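Local coordinates for protein oxidoreductase, short-chain dehydrogenase/reductase family (Aeromonas hydrophila subsp. hydrophila, PDB 3L6E) that probably works as a nucleotide-dependent oxidoreductase of the short-chain dehydrogenase/reductase family, perhaps reducing 3-dehydrosphinganine in sphingolipid metabolism, at residues V64-F68 and L114-T119; E79-A85 and G128-V133; R172-P178 and H218-I224. All coordinates share one frame; numbering follows the deposited sequence.

Contact 1. Residues V64-F68 and L114-T119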
loop_
_atom_site.group_PDB
_atom_site.type_symbol
_atom_site.label_atom_id
_atom_site.label_comp_id
_atom_site.label_asym_id
_atom_site.label_seq_id
_atom_site.Cartn_x
_atom_site.Cartn_y
_atom_site.Cartn_z
ATOM N N VAL A 64 -28.876 -8.572 0.527
ATOM C CA VAL A 64 -27.879 -7.735 -0.150
ATOM C C VAL A 64 -28.546 -6.856 -1.208
ATOM O O VAL A 64 -28.236 -5.672 -1.311
ATOM C CB VAL A 64 -26.741 -8.583 -0.763
ATOM C CG1 VAL A 64 -25.802 -7.728 -1.612
ATOM C CG2 VAL A 64 -25.964 -9.276 0.339
ATOM N N ASP A 65 -29.457 -7.457 -1.975
ATOM C CA ASP A 65 -30.248 -6.769 -2.994
ATOM C C ASP A 65 -31.001 -5.572 -2.415
ATOM O O ASP A 65 -30.978 -4.481 -2.993
ATOM C CB ASP A 65 -31.253 -7.738 -3.644
ATOM C CG ASP A 65 -30.591 -8.759 -4.571
ATOM O OD1 ASP A 65 -29.647 -8.409 -5.314
ATOM O OD2 ASP A 65 -31.039 -9.928 -4.581
ATOM N N VAL A 66 -31.654 -5.794 -1.272
ATOM C CA VAL A 66 -32.479 -4.790 -0.606
ATOM C C VAL A 66 -31.632 -3.640 -0.072
ATOM O O VAL A 66 -31.956 -2.469 -0.284
ATOM C CB VAL A 66 -33.334 -5.433 0.532
ATOM C CG1 VAL A 66 -34.060 -4.376 1.354
ATOM C CG2 VAL A 66 -34.352 -6.428 -0.050
ATOM N N ALA A 67 -30.537 -3.984 0.600
ATOM C CA ALA A 67 -29.651 -3.003 1.216
ATOM C C ALA A 67 -29.001 -2.087 0.179
ATOM O O ALA A 67 -28.836 -0.896 0.428
ATOM C CB ALA A 67 -28.575 -3.702 2.064
ATOM N N PHE A 68 -28.618 -2.647 -0.967
ATOM C CA PHE A 68 -27.980 -1.860 -2.010
ATOM C C PHE A 68 -28.974 -0.956 -2.736
ATOM O O PHE A 68 -28.606 0.150 -3.155
ATOM C CB PHE A 68 -27.185 -2.751 -2.980
ATOM C CG PHE A 68 -25.745 -2.975 -2.560
ATOM C CD1 PHE A 68 -24.728 -2.160 -3.049
ATOM C CD2 PHE A 68 -25.407 -3.993 -1.674
ATOM C CE1 PHE A 68 -23.386 -2.352 -2.664
ATOM C CE2 PHE A 68 -24.078 -4.202 -1.282
ATOM C CZ PHE A 68 -23.059 -3.379 -1.775
ATOM N N LEU A 114 -21.062 -11.854 -2.270
ATOM C CA LEU A 114 -22.330 -11.205 -2.601
ATOM C C LEU A 114 -22.188 -9.691 -2.784
ATOM O O LEU A 114 -22.787 -9.113 -3.689
ATOM C CB LEU A 114 -23.382 -11.509 -1.537
ATOM C CG LEU A 114 -23.877 -12.945 -1.374
ATOM C CD1 LEU A 114 -24.535 -13.087 -0.017
ATOM C CD2 LEU A 114 -24.838 -13.369 -2.495
ATOM N N VAL A 115 -21.384 -9.052 -1.941
ATOM C CA VAL A 115 -21.124 -7.626 -2.115
ATOM C C VAL A 115 -20.394 -7.387 -3.444
ATOM O O VAL A 115 -20.697 -6.436 -4.173
ATOM C CB VAL A 115 -20.362 -7.047 -0.903
ATOM C CG1 VAL A 115 -19.825 -5.633 -1.179
ATOM C CG2 VAL A 115 -21.264 -7.055 0.322
ATOM N N ALA A 116 -19.440 -8.257 -3.754
ATOM C CA ALA A 116 -18.639 -8.114 -4.954
ATOM C C ALA A 116 -19.523 -8.256 -6.203
ATOM O O ALA A 116 -19.451 -7.427 -7.103
ATOM C CB ALA A 116 -17.522 -9.120 -4.964
ATOM N N GLN A 117 -20.385 -9.275 -6.221
ATOM C CA GLN A 117 -21.259 -9.526 -7.376
ATOM C C GLN A 117 -22.288 -8.434 -7.550
ATOM O O GLN A 117 -22.602 -8.046 -8.670
ATOM C CB GLN A 117 -21.988 -10.864 -7.252
ATOM C CG GLN A 117 -21.086 -12.044 -7.388
ATOM C CD GLN A 117 -21.769 -13.343 -7.061
ATOM O OE1 GLN A 117 -21.163 -14.406 -7.199
ATOM N NE2 GLN A 117 -23.038 -13.280 -6.638
ATOM N N GLN A 118 -22.828 -7.964 -6.435
ATOM C CA GLN A 118 -23.737 -6.834 -6.439
ATOM C C GLN A 118 -23.030 -5.563 -6.976
ATOM O O GLN A 118 -23.638 -4.773 -7.687
ATOM C CB GLN A 118 -24.322 -6.641 -5.030
ATOM C CG GLN A 118 -25.406 -5.583 -4.895
ATOM C CD GLN A 118 -26.778 -6.010 -5.398
ATOM O OE1 GLN A 118 -27.558 -5.172 -5.852
ATOM N NE2 GLN A 118 -27.086 -7.309 -5.314
ATOM N N THR A 119 -21.745 -5.396 -6.660
ATOM C CA THR A 119 -20.935 -4.256 -7.156
ATOM C C THR A 119 -20.618 -4.353 -8.651
ATOM O O THR A 119 -20.618 -3.347 -9.358
ATOM C CB THR A 119 -19.605 -4.111 -6.358
ATOM O OG1 THR A 119 -19.897 -3.997 -4.958
ATOM C CG2 THR A 119 -18.800 -2.880 -6.821
#
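Gln118 runs alongside Phe68 in the opposite sense, and their overlap is the centre of the tightly packed part of this helix pair. Its CG, anti to the backbone N (chi1 -174°), sits over one ring face, offset toward the rim, and comes within 3.5 Å of Phe68 CG. It is a CH-pi contact, the methylene 3.8 Å from the centroid of the Phe68 ring. At the ring's edge, near its plane, Val115 CG1 meets Phe68 CZ at 4.0 Å, so one aromatic side chain is held by a face contact and an edge contact together. Val64 fills in beside it: CG1 approaches Gln118 CB at 3.9 Å, and CG2 packs on Leu114 CB.

The helices involved, 61-75 and 98-123, flank the same side of the parallel sheet in the Rossmann-type fold of this family. Their short segments cross at -54° with axes 10.6 Å apart, a spacing bridged by side chains. On the sheet side, Met33 of strand 29-34 touches Phe68, while Val115 reaches Val81 and His83 of strand 80-84.

Toward the partly exposed Asp65, the packing gives way to a polar link. A bend at chi2 turns the Gln118 amide toward Asp65, and NE2 donates to Asp65 OD1 at 2.8 Å. The bond is moderately straight, 151° at the hydrogen, and meets the carboxylate on its anti side, somewhat out of plane. Gln118 OE1 accepts from Arg121, so both ends of the amide are engaged and its rotation is fixed.

Contact 2. Residues E79-A85 and G128-V133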
loop_
_atom_site.group_PDB
_atom_site.type_symbol
_atom_site.label_atom_id
_atom_site.label_comp_id
_atom_site.label_asym_id
_atom_site.label_seq_id
_atom_site.Cartn_x
_atom_site.Cartn_y
_atom_site.Cartn_z
ATOM N N GLU A 79 -19.284 5.533 -6.161
ATOM C CA GLU A 79 -17.925 5.512 -6.696
ATOM C C GLU A 79 -17.051 4.448 -5.998
ATOM O O GLU A 79 -16.129 3.881 -6.606
ATOM C CB GLU A 79 -17.259 6.880 -6.523
ATOM C CG GLU A 79 -18.064 8.056 -7.070
ATOM C CD GLU A 79 -17.397 9.393 -6.791
ATOM O OE1 GLU A 79 -17.603 10.345 -7.588
ATOM O OE2 GLU A 79 -16.660 9.488 -5.779
ATOM N N LEU A 80 -17.322 4.195 -4.720
ATOM C CA LEU A 80 -16.502 3.256 -3.957
ATOM C C LEU A 80 -17.367 2.378 -3.082
ATOM O O LEU A 80 -18.242 2.870 -2.358
ATOM C CB LEU A 80 -15.431 3.988 -3.123
ATOM C CG LEU A 80 -14.688 3.256 -1.992
ATOM C CD1 LEU A 80 -13.846 2.116 -2.528
ATOM C CD2 LEU A 80 -13.820 4.217 -1.149
ATOM N N VAL A 81 -17.142 1.069 -3.199
ATOM C CA VAL A 81 -17.709 0.102 -2.283
ATOM C C VAL A 81 -16.563 -0.416 -1.425
ATOM O O VAL A 81 -15.605 -1.031 -1.911
ATOM C CB VAL A 81 -18.494 -1.032 -2.984
ATOM C CG1 VAL A 81 -19.043 -2.026 -1.944
ATOM C CG2 VAL A 81 -19.678 -0.448 -3.740
ATOM N N LEU A 82 -16.659 -0.099 -0.142
ATOM C CA LEU A 82 -15.646 -0.451 0.820
ATOM C C LEU A 82 -16.203 -1.589 1.632
ATOM O O LEU A 82 -17.106 -1.401 2.445
ATOM C CB LEU A 82 -15.340 0.739 1.717
ATOM C CG LEU A 82 -13.876 1.127 1.881
ATOM C CD1 LEU A 82 -13.721 2.171 2.971
ATOM C CD2 LEU A 82 -13.036 -0.082 2.185
ATOM N N HIS A 83 -15.707 -2.784 1.372
ATOM C CA HIS A 83 -16.215 -3.940 2.077
ATOM C C HIS A 83 -15.329 -4.282 3.266
ATOM O O HIS A 83 -14.153 -4.612 3.105
ATOM C CB HIS A 83 -16.394 -5.144 1.159
ATOM C CG HIS A 83 -17.058 -6.304 1.835
ATOM N ND1 HIS A 83 -16.400 -7.481 2.116
ATOM C CD2 HIS A 83 -18.306 -6.446 2.332
ATOM C CE1 HIS A 83 -17.219 -8.303 2.743
ATOM N NE2 HIS A 83 -18.379 -7.696 2.891
ATOM N N CYS A 84 -15.902 -4.161 4.456
ATOM C CA CYS A 84 -15.231 -4.523 5.688
ATOM C C CYS A 84 -15.802 -5.821 6.211
ATOM O O CYS A 84 -16.718 -5.802 7.018
ATOM C CB CYS A 84 -15.406 -3.430 6.732
ATOM S SG CYS A 84 -14.599 -1.923 6.286
ATOM N N ALA A 85 -15.265 -6.948 5.737
ATOM C CA ALA A 85 -15.743 -8.258 6.193
ATOM C C ALA A 85 -15.558 -8.413 7.701
ATOM O O ALA A 85 -16.277 -9.180 8.335
ATOM C CB ALA A 85 -15.060 -9.386 5.444
ATOM N N GLY A 128 -15.463 2.526 -11.314
ATOM C CA GLY A 128 -15.405 2.807 -9.883
ATOM C C GLY A 128 -14.506 1.832 -9.146
ATOM O O GLY A 128 -13.708 1.129 -9.763
ATOM N N VAL A 129 -14.635 1.794 -7.817
ATOM C CA VAL A 129 -13.722 1.027 -6.959
ATOM C C VAL A 129 -14.446 0.049 -6.012
ATOM O O VAL A 129 -15.413 0.419 -5.334
ATOM C CB VAL A 129 -12.752 1.981 -6.193
ATOM C CG1 VAL A 129 -11.767 1.220 -5.313
ATOM C CG2 VAL A 129 -11.964 2.849 -7.192
ATOM N N LEU A 130 -13.984 -1.209 -6.024
ATOM C CA LEU A 130 -14.389 -2.228 -5.060
ATOM C C LEU A 130 -13.212 -2.520 -4.156
ATOM O O LEU A 130 -12.236 -3.183 -4.558
ATOM C CB LEU A 130 -14.853 -3.541 -5.716
ATOM C CG LEU A 130 -15.072 -4.717 -4.747
ATOM C CD1 LEU A 130 -16.206 -4.461 -3.782
ATOM C CD2 LEU A 130 -15.294 -6.061 -5.482
ATOM N N ALA A 131 -13.315 -2.027 -2.931
ATOM C CA ALA A 131 -12.209 -2.145 -1.995
ATOM C C ALA A 131 -12.631 -3.109 -0.931
ATOM O O ALA A 131 -13.710 -2.974 -0.369
ATOM C CB ALA A 131 -11.850 -0.797 -1.406
ATOM N N ASN A 132 -11.784 -4.102 -0.689
ATOM C CA ASN A 132 -12.058 -5.115 0.306
ATOM C C ASN A 132 -11.033 -5.061 1.431
ATOM O O ASN A 132 -9.825 -4.940 1.178
ATOM C CB ASN A 132 -12.055 -6.490 -0.324
ATOM C CG ASN A 132 -13.407 -6.902 -0.816
ATOM O OD1 ASN A 132 -14.244 -7.384 -0.066
ATOM N ND2 ASN A 132 -13.627 -6.730 -2.098
ATOM N N VAL A 133 -11.532 -5.147 2.659
ATOM C CA VAL A 133 -10.685 -5.185 3.845
ATOM C C VAL A 133 -10.566 -6.635 4.316
ATOM O O VAL A 133 -11.555 -7.264 4.682
ATOM C CB VAL A 133 -11.227 -4.305 4.999
ATOM C CG1 VAL A 133 -10.254 -4.319 6.190
ATOM C CG2 VAL A 133 -11.402 -2.890 4.533
#
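Val81 and His83 on one strand and Val129, Ala131 and Val133 on the other exchange the backbone hydrogen bonds of a regular parallel pair. Val81 N donates to Val129 O (2.8 Å) and Val81 O accepts from Ala131 N (2.7 Å); His83 repeats the pattern with Ala131 O and Val133 N. At the start, Val129 N reaches Glu79 O. In between, CA-H groups add weaker contacts, such as Leu80 CA to Val129 O at 3.3 Å. Gly128, whose backbone angles would jam a CB against the preceding carbonyl, opens its strand beside Glu79.

Apolar contacts dominate the face carrying Leu80, Leu82 and Cys84. Leu80 CD1 spans two neighbours, touching Val129 CG1 at 3.6 Å and Ala131 CB at 3.7 Å; Leu82 CD2 likewise lies between Ala131 CB and Val133 CG2, and the latter methyl also meets Cys84 SG. Leu15 and Leu19 of helix 14-25 pack among Leu82, Cys84 and Val133. On the reverse, beneath helix 98-123, Val81 CG1 makes a looser contact with Leu130 CD1.

The polar side-chain contact belongs to that second face. His83 swings its ring opposite its own backbone N and presents the ring edge to Asn132, where ND1 donates a weak bond to Asn132 OD1, 3.1 Å long and bent to 132°. Ring and amide planes stand 66° apart. His83 NE2 has a weak hydrogen bond to Ser111 OG.

These are central strands of the Rossmann-type sheet. Short backbone bonds set their register, whereas the two weak bonds of the buried imidazole suggest that packing against Thr112 and Val115 helps to fix its orientation.

Contact 3. Residues R172-P178 and H218-I224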
loop_
_atom_site.group_PDB
_atom_site.type_symbol
_atom_site.label_atom_id
_atom_site.label_comp_id
_atom_site.label_asym_id
_atom_site.label_seq_id
_atom_site.Cartn_x
_atom_site.Cartn_y
_atom_site.Cartn_z
ATOM N N ARG A 172 -12.350 -1.269 -10.637
ATOM C CA ARG A 172 -11.021 -1.562 -10.087
ATOM C C ARG A 172 -11.143 -2.318 -8.772
ATOM O O ARG A 172 -11.933 -1.929 -7.930
ATOM C CB ARG A 172 -10.247 -0.258 -9.852
ATOM C CG ARG A 172 -9.696 0.382 -11.111
ATOM C CD ARG A 172 -9.354 1.864 -10.923
ATOM N NE ARG A 172 -9.133 2.506 -12.226
ATOM C CZ ARG A 172 -9.011 3.818 -12.429
ATOM N NH1 ARG A 172 -9.084 4.678 -11.416
ATOM N NH2 ARG A 172 -8.808 4.280 -13.657
ATOM N N LEU A 173 -10.363 -3.386 -8.596
ATOM C CA LEU A 173 -10.337 -4.096 -7.317
ATOM C C LEU A 173 -9.093 -3.734 -6.533
ATOM O O LEU A 173 -7.971 -3.823 -7.036
ATOM C CB LEU A 173 -10.550 -5.627 -7.460
ATOM C CG LEU A 173 -12.027 -6.076 -7.395
ATOM C CD1 LEU A 173 -12.847 -5.361 -8.472
ATOM C CD2 LEU A 173 -12.242 -7.618 -7.504
ATOM N N VAL A 174 -9.340 -3.269 -5.307
ATOM C CA VAL A 174 -8.311 -2.859 -4.356
ATOM C C VAL A 174 -8.460 -3.715 -3.091
ATOM O O VAL A 174 -9.547 -3.814 -2.510
ATOM C CB VAL A 174 -8.403 -1.351 -4.007
ATOM C CG1 VAL A 174 -7.324 -0.961 -2.981
ATOM C CG2 VAL A 174 -8.265 -0.461 -5.301
ATOM N N ASN A 175 -7.374 -4.363 -2.700
ATOM C CA ASN A 175 -7.389 -5.231 -1.522
ATOM C C ASN A 175 -6.521 -4.629 -0.407
ATOM O O ASN A 175 -5.375 -4.330 -0.629
ATOM C CB ASN A 175 -6.911 -6.627 -1.896
ATOM C CG ASN A 175 -7.851 -7.344 -2.846
ATOM O OD1 ASN A 175 -9.064 -7.108 -2.870
ATOM N ND2 ASN A 175 -7.291 -8.248 -3.629
ATOM N N LEU A 176 -7.080 -4.446 0.781
ATOM C CA LEU A 176 -6.386 -3.747 1.863
ATOM C C LEU A 176 -6.208 -4.688 3.062
ATOM O O LEU A 176 -7.160 -5.334 3.469
ATOM C CB LEU A 176 -7.185 -2.506 2.294
ATOM C CG LEU A 176 -7.693 -1.589 1.161
ATOM C CD1 LEU A 176 -8.829 -0.703 1.619
ATOM C CD2 LEU A 176 -6.591 -0.756 0.550
ATOM N N TYR A 177 -4.990 -4.727 3.614
ATOM C CA TYR A 177 -4.616 -5.678 4.653
ATOM C C TYR A 177 -4.066 -5.019 5.930
ATOM O O TYR A 177 -2.856 -4.880 6.088
ATOM C CB TYR A 177 -3.573 -6.651 4.089
ATOM C CG TYR A 177 -4.018 -7.386 2.846
ATOM C CD1 TYR A 177 -4.018 -6.752 1.573
ATOM C CD2 TYR A 177 -4.411 -8.716 2.920
ATOM C CE1 TYR A 177 -4.403 -7.450 0.425
ATOM C CE2 TYR A 177 -4.795 -9.424 1.792
ATOM C CZ TYR A 177 -4.784 -8.794 0.544
ATOM O OH TYR A 177 -5.199 -9.508 -0.564
ATOM N N PRO A 178 -4.945 -4.562 6.810
ATOM C CA PRO A 178 -4.503 -4.102 8.130
ATOM C C PRO A 178 -4.264 -5.310 9.016
ATOM O O PRO A 178 -5.229 -5.961 9.387
ATOM C CB PRO A 178 -5.730 -3.365 8.688
ATOM C CG PRO A 178 -6.813 -3.472 7.644
ATOM C CD PRO A 178 -6.410 -4.533 6.673
ATOM N N HIS A 218 -3.432 3.825 -9.676
ATOM C CA HIS A 218 -4.092 3.641 -8.391
ATOM C C HIS A 218 -3.362 2.562 -7.605
ATOM O O HIS A 218 -2.586 1.803 -8.164
ATOM C CB HIS A 218 -5.558 3.214 -8.590
ATOM C CG HIS A 218 -5.710 1.899 -9.297
ATOM N ND1 HIS A 218 -5.306 1.703 -10.600
ATOM C CD2 HIS A 218 -6.226 0.713 -8.882
ATOM C CE1 HIS A 218 -5.552 0.454 -10.955
ATOM N NE2 HIS A 218 -6.121 -0.165 -9.936
ATOM N N VAL A 219 -3.640 2.489 -6.307
ATOM C CA VAL A 219 -3.104 1.436 -5.443
ATOM C C VAL A 219 -3.967 0.192 -5.627
ATOM O O VAL A 219 -5.181 0.272 -5.548
ATOM C CB VAL A 219 -3.141 1.897 -3.957
ATOM C CG1 VAL A 219 -3.053 0.694 -2.984
ATOM C CG2 VAL A 219 -2.051 2.895 -3.708
ATOM N N THR A 220 -3.342 -0.953 -5.873
ATOM C CA THR A 220 -4.082 -2.198 -6.051
ATOM C C THR A 220 -4.124 -3.028 -4.765
ATOM O O THR A 220 -5.087 -3.753 -4.525
ATOM C CB THR A 220 -3.500 -3.049 -7.196
ATOM O OG1 THR A 220 -2.106 -3.266 -6.962
ATOM C CG2 THR A 220 -3.702 -2.352 -8.593
ATOM N N ASP A 221 -3.080 -2.907 -3.943
ATOM C CA ASP A 221 -2.950 -3.692 -2.709
ATOM C C ASP A 221 -2.195 -2.901 -1.658
ATOM O O ASP A 221 -1.159 -2.293 -1.941
ATOM C CB ASP A 221 -2.231 -5.047 -2.950
ATOM C CG ASP A 221 -2.744 -5.781 -4.190
ATOM O OD1 ASP A 221 -3.652 -6.652 -4.084
ATOM O OD2 ASP A 221 -2.222 -5.474 -5.281
ATOM N N LEU A 222 -2.707 -2.932 -0.436
ATOM C CA LEU A 222 -2.088 -2.193 0.664
ATOM C C LEU A 222 -1.958 -3.059 1.923
ATOM O O LEU A 222 -2.941 -3.504 2.452
ATOM C CB LEU A 222 -2.909 -0.940 0.987
ATOM C CG LEU A 222 -2.389 -0.030 2.096
ATOM C CD1 LEU A 222 -1.117 0.714 1.677
ATOM C CD2 LEU A 222 -3.460 0.944 2.587
ATOM N N PHE A 223 -0.733 -3.262 2.395
ATOM C CA PHE A 223 -0.474 -4.068 3.580
ATOM C C PHE A 223 -0.008 -3.156 4.709
ATOM O O PHE A 223 0.978 -2.445 4.570
ATOM C CB PHE A 223 0.573 -5.157 3.278
ATOM C CG PHE A 223 0.113 -6.180 2.271
ATOM C CD1 PHE A 223 0.127 -5.894 0.906
ATOM C CD2 PHE A 223 -0.340 -7.431 2.686
ATOM C CE1 PHE A 223 -0.300 -6.838 -0.035
ATOM C CE2 PHE A 223 -0.776 -8.370 1.767
ATOM C CZ PHE A 223 -0.750 -8.078 0.394
ATOM N N ILE A 224 -0.750 -3.147 5.809
ATOM C CA ILE A 224 -0.366 -2.356 6.986
ATOM C C ILE A 224 -0.040 -3.287 8.140
ATOM O O ILE A 224 -0.816 -4.188 8.434
ATOM C CB ILE A 224 -1.503 -1.415 7.437
ATOM C CG1 ILE A 224 -2.029 -0.585 6.260
ATOM C CG2 ILE A 224 -1.030 -0.489 8.569
ATOM C CD1 ILE A 224 -3.426 -0.076 6.518
HETATM O O HOH W 1 -7.249 -2.473 -9.420
HETATM O O HOH W 2 -4.374 -9.033 -2.959
#
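Tyr177 and Phe223 lie side by side as an offset stack on the last two strands of the parallel Rossmann-type sheet, 171-181 and 217-226. The ring planes are 6° apart and the centroids of Tyr177 and Phe223 4.2 Å. Phe223 CE2 sits over one face of the tyrosine ring, 3.6 Å from Tyr177 CG, while Tyr177 CD1 lies over one face of the Phe223 ring. In both residues CG is anti to the carbonyl carbon, which sends the rings the same way from paired positions and brings them face to face. Arg156 of helix 145-165 touches both. Beneath the rings, Tyr177 N donates to Leu222 O at 2.7 Å and Tyr177 O accepts from Ile224 N.

At the other end of the pair, His218 and Arg172 meet ring to methylene. Arg172 runs extended from CG to NE across the imidazole, CD over the centre of one face at 3.8 Å from the centroid of the His218 ring, and the guanidinium plane is turned 17° from the ring. His218 ND1 hydrogen-bonds to OD1 of Asn227 of the second subunit. Strand 217-226 pairs antiparallel with a strand of that subunit, so the sheet continues through the dimer and these residues stand beside the join.

On the Tyr177 face, Asp221 is gripped from several directions: by a salt bridge to Arg163, by Thr220 OG1 at its OD2, and by a water at its OD1. That water joins the strands, since it donates to Asp221 OD1 at 2.7 Å and accepts from Tyr177 OH at 2.6 Å.

In the fold
The three contacts form a sequence through one Rossmann-type domain. Contact 1 joins two helices on one side of the sheet; contact 2 is adjacent in the sheet layer, its centre about 12 Å away, with Thr119 packed on Val81 and Ala116 on Leu130. Their segments alternate along the chain, so helix 61-75, strand 80-84, helix 98-123 and strand 128-137 tie layer to layer. Contact 3 comes later in the chain and shares the sheet with contact 2, centres about 10 Å apart, since strands 128-137 and 171-181 are neighbours. Contacts 1 and 3, centres about 21 Å apart, do not touch. Together they lead from the helical layer through the sheet's centre to the edge where the second subunit prolongs it.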